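Local coordinates for chitin-binding type-4 domain-containing protein (Photorhabdus laumondii subsp. laumondii, PDB 6T5Z) that is a copper-dependent lytic polysaccharide monooxygenase of family AA10 that probably cleaves chitin chains oxidatively, at residues W70-W84 with A162-A174. Residues are numbered along the deposited sequence; the frame is centred on the assembly and turned at random. Where two conformers were deposited one is given.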
ATOM      1  N   TRP A  70      10.694   9.361   2.093  1.00 12.97           N
ATOM      2  CA  TRP A  70      10.470   8.200   1.252  1.00 12.31           C
ATOM      3  C   TRP A  70      10.734   8.503  -0.213  1.00 13.24           C
ATOM      4  O   TRP A  70      10.427   9.593  -0.702  1.00 16.11           O
ATOM      5  CB  TRP A  70       9.037   7.686   1.420  1.00 11.69           C
ATOM      6  CG  TRP A  70       8.718   7.328   2.851  1.00 12.96           C
ATOM      7  CD1 TRP A  70       7.792   7.927   3.660  1.00 14.08           C
ATOM      8  CD2 TRP A  70       9.353   6.320   3.646  1.00 12.28           C
ATOM      9  NE1 TRP A  70       7.797   7.341   4.900  1.00 13.03           N
ATOM     10  CE2 TRP A  70       8.740   6.345   4.917  1.00 11.20           C
ATOM     11  CE3 TRP A  70      10.365   5.380   3.401  1.00 10.88           C
ATOM     12  CZ2 TRP A  70       9.114   5.471   5.943  1.00 10.65           C
ATOM     13  CZ3 TRP A  70      10.731   4.511   4.421  1.00 11.29           C
ATOM     14  CH2 TRP A  70      10.118   4.576   5.678  1.00 11.99           C
ATOM     15  N   LYS A  71      11.300   7.518  -0.905  1.00 13.65           N
ATOM     16  CA  LYS A  71      11.465   7.612  -2.345  1.00 16.38           C
ATOM     17  C   LYS A  71      10.096   7.504  -3.005  1.00 14.70           C
ATOM     18  O   LYS A  71       9.311   6.616  -2.672  1.00 14.10           O
ATOM     19  CB  LYS A  71      12.385   6.498  -2.829  1.00 17.09           C
ATOM     20  CG  LYS A  71      12.402   6.308  -4.331  1.00 22.55           C
ATOM     21  CD  LYS A  71      13.217   7.383  -5.015  1.00 26.76           C
ATOM     22  CE  LYS A  71      13.340   7.091  -6.515  1.00 30.67           C
ATOM     23  NZ  LYS A  71      12.008   7.020  -7.193  1.00 30.18           N
ATOM     24  N   LYS A  72       9.808   8.416  -3.927  1.00 15.54           N
ATOM     25  CA  LYS A  72       8.494   8.517  -4.542  1.00 15.78           C
ATOM     26  C   LYS A  72       8.544   8.019  -5.982  1.00 17.10           C
ATOM     27  O   LYS A  72       9.419   8.413  -6.756  1.00 18.89           O
ATOM     28  CB  LYS A  72       7.992   9.962  -4.485  1.00 16.04           C
ATOM     29  CG  LYS A  72       7.917  10.496  -3.054  1.00 15.08           C
ATOM     30  CD  LYS A  72       7.833  12.004  -2.942  1.00 16.87           C
ATOM     31  CE  LYS A  72       7.936  12.429  -1.479  1.00 15.03           C
ATOM     32  NZ  LYS A  72       9.340  12.253  -0.959  1.00 14.88           N
ATOM     33  N   ILE A  73       7.591   7.174  -6.349  1.00 14.86           N
ATOM     34  CA  ILE A  73       7.485   6.717  -7.733  1.00 14.93           C
ATOM     35  C   ILE A  73       6.789   7.810  -8.535  1.00 16.57           C
ATOM     36  O   ILE A  73       5.682   8.230  -8.162  1.00 15.02           O
ATOM     37  CB  ILE A  73       6.693   5.397  -7.841  1.00 15.64           C
ATOM     38  CG1 ILE A  73       7.241   4.332  -6.879  1.00 19.26           C
ATOM     39  CG2 ILE A  73       6.698   4.900  -9.273  1.00 19.33           C
ATOM     40  CD1 ILE A  73       8.701   3.940  -7.138  1.00 15.64           C
ATOM     41  N   PRO A  74       7.378   8.290  -9.629  1.00 16.69           N
ATOM     42  CA  PRO A  74       6.677   9.263 -10.479  1.00 17.82           C
ATOM     43  C   PRO A  74       5.594   8.591 -11.309  1.00 18.37           C
ATOM     44  O   PRO A  74       5.843   7.599 -11.996  1.00 21.22           O
ATOM     45  CB  PRO A  74       7.788   9.834 -11.368  1.00 20.14           C
ATOM     46  CG  PRO A  74       8.872   8.782 -11.365  1.00 21.42           C
ATOM     47  CD  PRO A  74       8.771   8.039 -10.059  1.00 19.39           C
ATOM     48  N   ILE A  75       4.385   9.151 -11.256  1.00 15.51           N
ATOM     49  CA  ILE A  75       3.259   8.640 -12.025  1.00 20.75           C
ATOM     50  C   ILE A  75       2.453   9.814 -12.565  1.00 20.87           C
ATOM     51  O   ILE A  75       2.455  10.912 -12.009  1.00 20.53           O
ATOM     52  CB  ILE A  75       2.348   7.701 -11.195  1.00 22.19           C
ATOM     53  CG1 ILE A  75       1.841   8.396  -9.941  1.00 22.67           C
ATOM     54  CG2 ILE A  75       3.075   6.422 -10.815  1.00 22.49           C
ATOM     55  CD1 ILE A  75       0.755   7.597  -9.209  1.00 24.51           C
ATOM     56  N   THR A  76       1.768   9.580 -13.681  0.65 22.38           N
ATOM     57  CA  THR A  76       0.880  10.577 -14.258  0.65 23.04           C
ATOM     58  C   THR A  76      -0.558  10.232 -13.901  0.65 21.71           C
ATOM     59  O   THR A  76      -0.951   9.060 -13.922  0.65 22.67           O
ATOM     60  CB  THR A  76       1.046  10.665 -15.777  0.65 24.98           C
ATOM     61  OG1 THR A  76       2.382  11.071 -16.086  0.65 25.86           O
ATOM     62  CG2 THR A  76       0.076  11.686 -16.369  0.65 24.45           C
ATOM     63  N   ALA A  77      -1.328  11.256 -13.545  1.00 20.48           N
ATOM     64  CA  ALA A  77      -2.714  11.053 -13.155  1.00 22.83           C
ATOM     65  C   ALA A  77      -3.491  10.372 -14.274  1.00 21.03           C
ATOM     66  O   ALA A  77      -3.200  10.529 -15.467  1.00 21.38           O
ATOM     67  CB  ALA A  77      -3.377  12.382 -12.790  1.00 25.56           C
ATOM     68  N   GLY A  78      -4.488   9.586 -13.868  1.00 18.85           N
ATOM     69  CA  GLY A  78      -5.315   8.832 -14.787  1.00 18.73           C
ATOM     70  C   GLY A  78      -5.215   7.348 -14.498  1.00 18.69           C
ATOM     71  O   GLY A  78      -5.151   6.930 -13.339  1.00 17.57           O
ATOM     72  N   GLU A  79      -5.178   6.562 -15.564  1.00 20.33           N
ATOM     73  CA  GLU A  79      -5.119   5.121 -15.408  1.00 21.88           C
ATOM     74  C   GLU A  79      -3.799   4.702 -14.762  1.00 20.79           C
ATOM     75  O   GLU A  79      -2.745   5.314 -14.980  1.00 18.71           O
ATOM     76  CB  GLU A  79      -5.314   4.442 -16.763  1.00 25.33           C
ATOM     77  CG  GLU A  79      -6.738   4.622 -17.291  1.00 30.98           C
ATOM     78  CD  GLU A  79      -7.007   3.867 -18.577  1.00 38.45           C
ATOM     79  OE1 GLU A  79      -6.037   3.424 -19.228  1.00 43.08           O
ATOM     80  OE2 GLU A  79      -8.192   3.720 -18.939  1.00 41.11           O
ATOM     81  N   ILE A  80      -3.879   3.661 -13.933  1.00 18.61           N
ATOM     82  CA  ILE A  80      -2.727   3.134 -13.201  1.00 17.31           C
ATOM     83  C   ILE A  80      -2.969   1.647 -12.972  1.00 17.44           C
ATOM     84  O   ILE A  80      -4.105   1.217 -12.748  1.00 15.10           O
ATOM     85  CB  ILE A  80      -2.514   3.896 -11.874  1.00 18.19           C
ATOM     86  CG1 ILE A  80      -1.316   3.362 -11.094  1.00 18.40           C
ATOM     87  CG2 ILE A  80      -3.766   3.838 -11.004  1.00 19.75           C
ATOM     88  CD1 ILE A  80      -0.872   4.310  -9.963  1.00 18.62           C
ATOM     89  N   GLU A  81      -1.900   0.861 -13.042  1.00 16.31           N
ATOM     90  CA  GLU A  81      -1.942  -0.571 -12.788  1.00 15.36           C
ATOM     91  C   GLU A  81      -1.059  -0.892 -11.596  1.00 14.33           C
ATOM     92  O   GLU A  81       0.077  -0.405 -11.510  1.00 14.72           O
ATOM     93  CB  GLU A  81      -1.449  -1.378 -14.004  1.00 20.43           C
ATOM     94  CG  GLU A  81      -2.322  -1.275 -15.240  1.00 27.54           C
ATOM     95  CD  GLU A  81      -1.917  -2.273 -16.302  1.00 31.70           C
ATOM     96  OE1 GLU A  81      -0.873  -2.944 -16.128  1.00 33.16           O
ATOM     97  OE2 GLU A  81      -2.641  -2.392 -17.310  1.00 36.42           O
ATOM     98  N   PHE A  82      -1.561  -1.733 -10.697  1.00 13.22           N
ATOM     99  CA  PHE A  82      -0.810  -2.225  -9.551  1.00 14.34           C
ATOM    100  C   PHE A  82      -0.499  -3.702  -9.746  1.00 15.52           C
ATOM    101  O   PHE A  82      -1.394  -4.493 -10.061  1.00 16.64           O
ATOM    102  CB  PHE A  82      -1.597  -2.019  -8.255  1.00 13.70           C
ATOM    103  CG  PHE A  82      -1.952  -0.589  -7.992  1.00 14.02           C
ATOM    104  CD1 PHE A  82      -3.172  -0.082  -8.401  1.00 15.26           C
ATOM    105  CD2 PHE A  82      -1.054   0.261  -7.362  1.00 13.25           C
ATOM    106  CE1 PHE A  82      -3.507   1.224  -8.169  1.00 13.86           C
ATOM    107  CE2 PHE A  82      -1.386   1.589  -7.128  1.00 14.19           C
ATOM    108  CZ  PHE A  82      -2.626   2.068  -7.526  1.00 13.76           C
ATOM    109  N   GLN A  83       0.756  -4.077  -9.538  1.00 12.50           N
ATOM    110  CA  GLN A  83       1.196  -5.463  -9.669  1.00 12.71           C
ATOM    111  C   GLN A  83       1.627  -5.990  -8.308  1.00 12.50           C
ATOM    112  O   GLN A  83       2.525  -5.417  -7.677  1.00 15.96           O
ATOM    113  CB  GLN A  83       2.347  -5.596 -10.665  1.00 13.23           C
ATOM    114  CG  GLN A  83       2.811  -7.027 -10.887  1.00 13.57           C
ATOM    115  CD  GLN A  83       3.902  -7.110 -11.940  1.00 17.97           C
ATOM    116  OE1 GLN A  83       3.649  -7.494 -13.087  1.00 17.63           O
ATOM    117  NE2 GLN A  83       5.125  -6.729 -11.560  1.00 14.93           N
ATOM    118  N   TRP A  84       1.010  -7.093  -7.886  1.00 13.68           N
ATOM    119  CA  TRP A  84       1.395  -7.824  -6.686  1.00 12.43           C
ATOM    120  C   TRP A  84       2.209  -9.055  -7.054  1.00 15.97           C
ATOM    121  O   TRP A  84       1.852  -9.786  -7.982  1.00 14.71           O
ATOM    122  CB  TRP A  84       0.170  -8.284  -5.891  1.00 12.27           C
ATOM    123  CG  TRP A  84      -0.594  -7.230  -5.128  1.00 13.08           C
ATOM    124  CD1 TRP A  84      -1.469  -6.309  -5.633  1.00 12.76           C
ATOM    125  CD2 TRP A  84      -0.586  -7.036  -3.707  1.00 12.69           C
ATOM    126  NE1 TRP A  84      -1.996  -5.547  -4.617  1.00 11.66           N
ATOM    127  CE2 TRP A  84      -1.474  -5.980  -3.424  1.00 12.36           C
ATOM    128  CE3 TRP A  84       0.087  -7.660  -2.644  1.00 13.64           C
ATOM    129  CZ2 TRP A  84      -1.687  -5.513  -2.128  1.00 13.19           C
ATOM    130  CZ3 TRP A  84      -0.138  -7.201  -1.355  1.00 12.15           C
ATOM    131  CH2 TRP A  84      -1.015  -6.141  -1.110  1.00 12.43           C
ATOM    132  N   ALA A 162      -5.519  -9.258   6.255  1.00 13.02           N
ATOM    133  CA  ALA A 162      -5.243  -8.647   4.963  1.00 11.80           C
ATOM    134  C   ALA A 162      -3.787  -8.207   4.948  1.00 12.98           C
ATOM    135  O   ALA A 162      -3.162  -8.051   5.998  1.00 15.26           O
ATOM    136  CB  ALA A 162      -6.144  -7.437   4.692  1.00 10.03           C
ATOM    137  N   PHE A 163      -3.258  -7.966   3.754  1.00 12.64           N
ATOM    138  CA  PHE A 163      -1.897  -7.452   3.619  1.00 13.01           C
ATOM    139  C   PHE A 163      -1.932  -5.992   3.195  1.00  9.94           C
ATOM    140  O   PHE A 163      -2.723  -5.608   2.328  1.00 12.12           O
ATOM    141  CB  PHE A 163      -1.094  -8.293   2.625  1.00 12.45           C
ATOM    142  CG  PHE A 163      -0.769  -9.661   3.154  1.00 14.24           C
ATOM    143  CD1 PHE A 163      -1.711 -10.682   3.094  1.00 14.34           C
ATOM    144  CD2 PHE A 163       0.438  -9.904   3.793  1.00 14.46           C
ATOM    145  CE1 PHE A 163      -1.432 -11.935   3.616  1.00 15.09           C
ATOM    146  CE2 PHE A 163       0.724 -11.162   4.318  1.00 17.40           C
ATOM    147  CZ  PHE A 163      -0.211 -12.170   4.235  1.00 16.51           C
ATOM    148  N   TYR A 164      -1.061  -5.175   3.804  1.00 10.99           N
ATOM    149  CA  TYR A 164      -1.159  -3.718   3.690  1.00  9.70           C
ATOM    150  C   TYR A 164       0.106  -3.161   3.052  1.00 10.91           C
ATOM    151  O   TYR A 164       1.209  -3.364   3.574  1.00 11.16           O
ATOM    152  CB  TYR A 164      -1.409  -3.091   5.061  1.00 10.15           C
ATOM    153  CG  TYR A 164      -2.812  -3.341   5.588  1.00 10.74           C
ATOM    154  CD1 TYR A 164      -3.117  -4.496   6.310  1.00 10.73           C
ATOM    155  CD2 TYR A 164      -3.834  -2.425   5.347  1.00 14.31           C
ATOM    156  CE1 TYR A 164      -4.413  -4.727   6.794  1.00 12.15           C
ATOM    157  CE2 TYR A 164      -5.123  -2.643   5.821  1.00 14.82           C
ATOM    158  CZ  TYR A 164      -5.405  -3.794   6.539  1.00 13.89           C
ATOM    159  OH  TYR A 164      -6.680  -3.994   7.015  1.00 12.77           O
ATOM    160  N   GLN A 165      -0.051  -2.444   1.934  1.00 12.38           N
ATOM    161  CA  GLN A 165       1.088  -1.943   1.159  1.00 10.67           C
ATOM    162  C   GLN A 165       0.906  -0.466   0.818  1.00 12.34           C
ATOM    163  O   GLN A 165       0.212  -0.142  -0.149  1.00 11.37           O
ATOM    164  CB  GLN A 165       1.264  -2.770  -0.115  1.00 11.69           C
ATOM    165  CG  GLN A 165       1.763  -4.196   0.146  1.00 12.41           C
ATOM    166  CD  GLN A 165       3.285  -4.286   0.191  1.00 13.64           C
ATOM    167  OE1 GLN A 165       3.963  -3.952  -0.778  1.00 11.34           O
ATOM    168  NE2 GLN A 165       3.819  -4.758   1.310  1.00 15.45           N
ATOM    169  N   VAL A 166       1.576   0.439   1.576  1.00 12.89           N
ATOM    170  CA  VAL A 166       1.605   1.850   1.195  1.00 11.37           C
ATOM    171  C   VAL A 166       2.637   2.062   0.091  1.00 10.71           C
ATOM    172  O   VAL A 166       3.678   1.386   0.030  1.00 10.48           O
ATOM    173  CB  VAL A 166       1.879   2.759   2.417  1.00 11.04           C
ATOM    174  CG1 VAL A 166       0.780   2.611   3.471  1.00 11.39           C
ATOM    175  CG2 VAL A 166       3.250   2.462   3.045  1.00 10.75           C
ATOM    176  N   ILE A 167       2.319   2.998  -0.807  1.00 10.86           N
ATOM    177  CA  ILE A 167       3.128   3.355  -1.973  1.00 13.01           C
ATOM    178  C   ILE A 167       3.290   4.871  -1.983  1.00 15.46           C
ATOM    179  O   ILE A 167       2.298   5.606  -1.912  1.00 12.91           O
ATOM    180  CB  ILE A 167       2.473   2.887  -3.294  1.00 12.52           C
ATOM    181  CG1 ILE A 167       2.097   1.409  -3.231  1.00 11.94           C
ATOM    182  CG2 ILE A 167       3.405   3.132  -4.487  1.00 11.65           C
ATOM    183  CD1 ILE A 167       1.184   0.943  -4.382  1.00 16.51           C
ATOM    184  N   ASP A 168       4.527   5.344  -2.096  1.00 13.14           N
ATOM    185  CA  ASP A 168       4.793   6.772  -2.192  1.00  9.61           C
ATOM    186  C   ASP A 168       4.871   7.182  -3.653  1.00 13.76           C
ATOM    187  O   ASP A 168       5.592   6.557  -4.439  1.00 11.91           O
ATOM    188  CB  ASP A 168       6.099   7.127  -1.483  1.00 11.13           C
ATOM    189  CG  ASP A 168       6.049   6.798  -0.017  1.00 11.58           C
ATOM    190  OD1 ASP A 168       6.586   5.739   0.373  1.00 12.04           O
ATOM    191  OD2 ASP A 168       5.450   7.596   0.734  1.00 11.46           O
ATOM    192  N   THR A 169       4.123   8.219  -4.020  1.00 10.75           N
ATOM    193  CA  THR A 169       4.027   8.624  -5.417  1.00 12.81           C
ATOM    194  C   THR A 169       4.151  10.132  -5.532  1.00 15.59           C
ATOM    195  O   THR A 169       3.743  10.875  -4.637  1.00 14.45           O
ATOM    196  CB  THR A 169       2.686   8.187  -6.067  1.00 14.41           C
ATOM    197  OG1 THR A 169       1.598   8.883  -5.445  1.00 16.00           O
ATOM    198  CG2 THR A 169       2.461   6.692  -5.910  1.00 15.81           C
ATOM    199  N   THR A 170       4.719  10.570  -6.656  1.00 15.29           N
ATOM    200  CA  THR A 170       4.663  11.959  -7.105  1.00 14.95           C
ATOM    201  C   THR A 170       3.784  11.975  -8.353  1.00 15.23           C
ATOM    202  O   THR A 170       4.175  11.441  -9.395  1.00 17.16           O
ATOM    203  CB  THR A 170       6.051  12.520  -7.408  1.00 16.03           C
ATOM    204  OG1 THR A 170       6.800  12.625  -6.196  1.00 18.16           O
ATOM    205  CG2 THR A 170       5.934  13.912  -8.013  1.00 15.70           C
ATOM    206  N   ILE A 171       2.594  12.569  -8.246  1.00 15.21           N
ATOM    207  CA  ILE A 171       1.584  12.522  -9.305  1.00 17.66           C
ATOM    208  C   ILE A 171       1.641  13.794 -10.153  1.00 19.18           C
ATOM    209  O   ILE A 171       1.451  14.908  -9.646  1.00 20.93           O
ATOM    210  CB  ILE A 171       0.175  12.322  -8.719  1.00 16.97           C
ATOM    211  CG1 ILE A 171       0.116  10.986  -7.976  1.00 15.45           C
ATOM    212  CG2 ILE A 171      -0.858  12.369  -9.831  1.00 16.71           C
ATOM    213  CD1 ILE A 171      -1.233  10.673  -7.290  1.00 14.04           C
ATOM    214  N   SER A 172       1.894  13.622 -11.484  0.75 18.47           N
ATOM    215  CA  SER A 172       1.782  14.787 -12.354  0.75 21.20           C
ATOM    216  C   SER A 172       0.356  14.905 -12.876  0.75 24.33           C
ATOM    217  O   SER A 172      -0.297  13.884 -13.122  0.75 26.01           O
ATOM    218  CB  SER A 172       2.744  14.684 -13.532  0.75 22.56           C
ATOM    219  OG  SER A 172       4.070  14.501 -13.077  0.75 22.03           O
ATOM    220  N   PRO A 173      -0.146  16.130 -13.036  1.00 24.11           N
ATOM    221  CA  PRO A 173      -1.508  16.301 -13.548  1.00 26.61           C
ATOM    222  C   PRO A 173      -1.724  15.543 -14.851  1.00 29.95           C
ATOM    223  O   PRO A 173      -0.825  15.440 -15.688  1.00 31.07           O
ATOM    224  CB  PRO A 173      -1.613  17.816 -13.748  1.00 27.89           C
ATOM    225  CG  PRO A 173      -0.670  18.378 -12.728  1.00 29.06           C
ATOM    226  CD  PRO A 173       0.487  17.420 -12.705  1.00 28.04           C
ATOM    227  N   ALA A 174      -2.917  14.973 -14.992  1.00 32.75           N
ATOM    228  CA  ALA A 174      -3.269  14.193 -16.175  1.00 34.40           C
ATOM    229  C   ALA A 174      -2.913  14.929 -17.465  1.00 37.38           C
ATOM    230  O   ALA A 174      -3.296  16.083 -17.671  1.00 37.22           O
ATOM    231  CB  ALA A 174      -4.755  13.851 -16.153  1.00 31.60           C
ATOM    232  OXT ALA A 174      -2.231  14.382 -18.333  1.00 40.98           O
TER
HETATM  233  O   HOH W   1       8.700   4.666  -0.897  1.00 15.37           O
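I73 and I75 zip onto the last strand of the chain as a short parallel ladder. I73 N donates to D168 O (2.8 Å), T170 N to I73 O, I75 N to T170 O and S172 N to I75 O, and A77 N closes the series on S172 O at 2.9 Å. The backbone N-H and C=O of each isoleucine are thereby used, while P74, which has no N-H to offer, suits a position whose nitrogen needs no partner here. CA-H...O contacts, such as T169 CA to I73 O (3.2 Å), reinforce the pairing.

At the start of the ladder, D168 lies against W70, its carboxylate 17° from the plane of the indole and OD1 3.3 Å from W70 CB. An acid in this buried place needs partners: a water donates to both D168 OD1 and K71 O, while OD2 is held by Y147 and by a salt bridge to R10. W70 NE1 is satisfied by A64 O. K72 passes its aliphatic chain across T170, with K72 CB 3.4 Å from T170 OG1. Its end then bends (chi4 72°) to bring NZ to W70 O; E67 O also accepts from this ammonium.

On the inward face, I75 CG1 stands between its own N and carbonyl carbon (chi1 56°), which carries CD1 to I171 CG1 and T169 CB, both at 3.7 Å; T169 OG1 is bonded to H148 O. A77, small enough to fit there, sets CB between I171 CG2 and A174.

At G78, whose backbone angles would jam any CB against the preceding carbonyl, the chain turns back into strand 79-86 of the other sheet, whose F82 and W84 meet I167 and Q165, respectively, across the core of the immunoglobulin-like β-sandwich typical of these enzymes. Strand 161-172 pairs parallel with 73-76 and antiparallel with 36-38 and 148-156, and leads from the copper site, which the F163 side chain approaches, almost to the C-terminus.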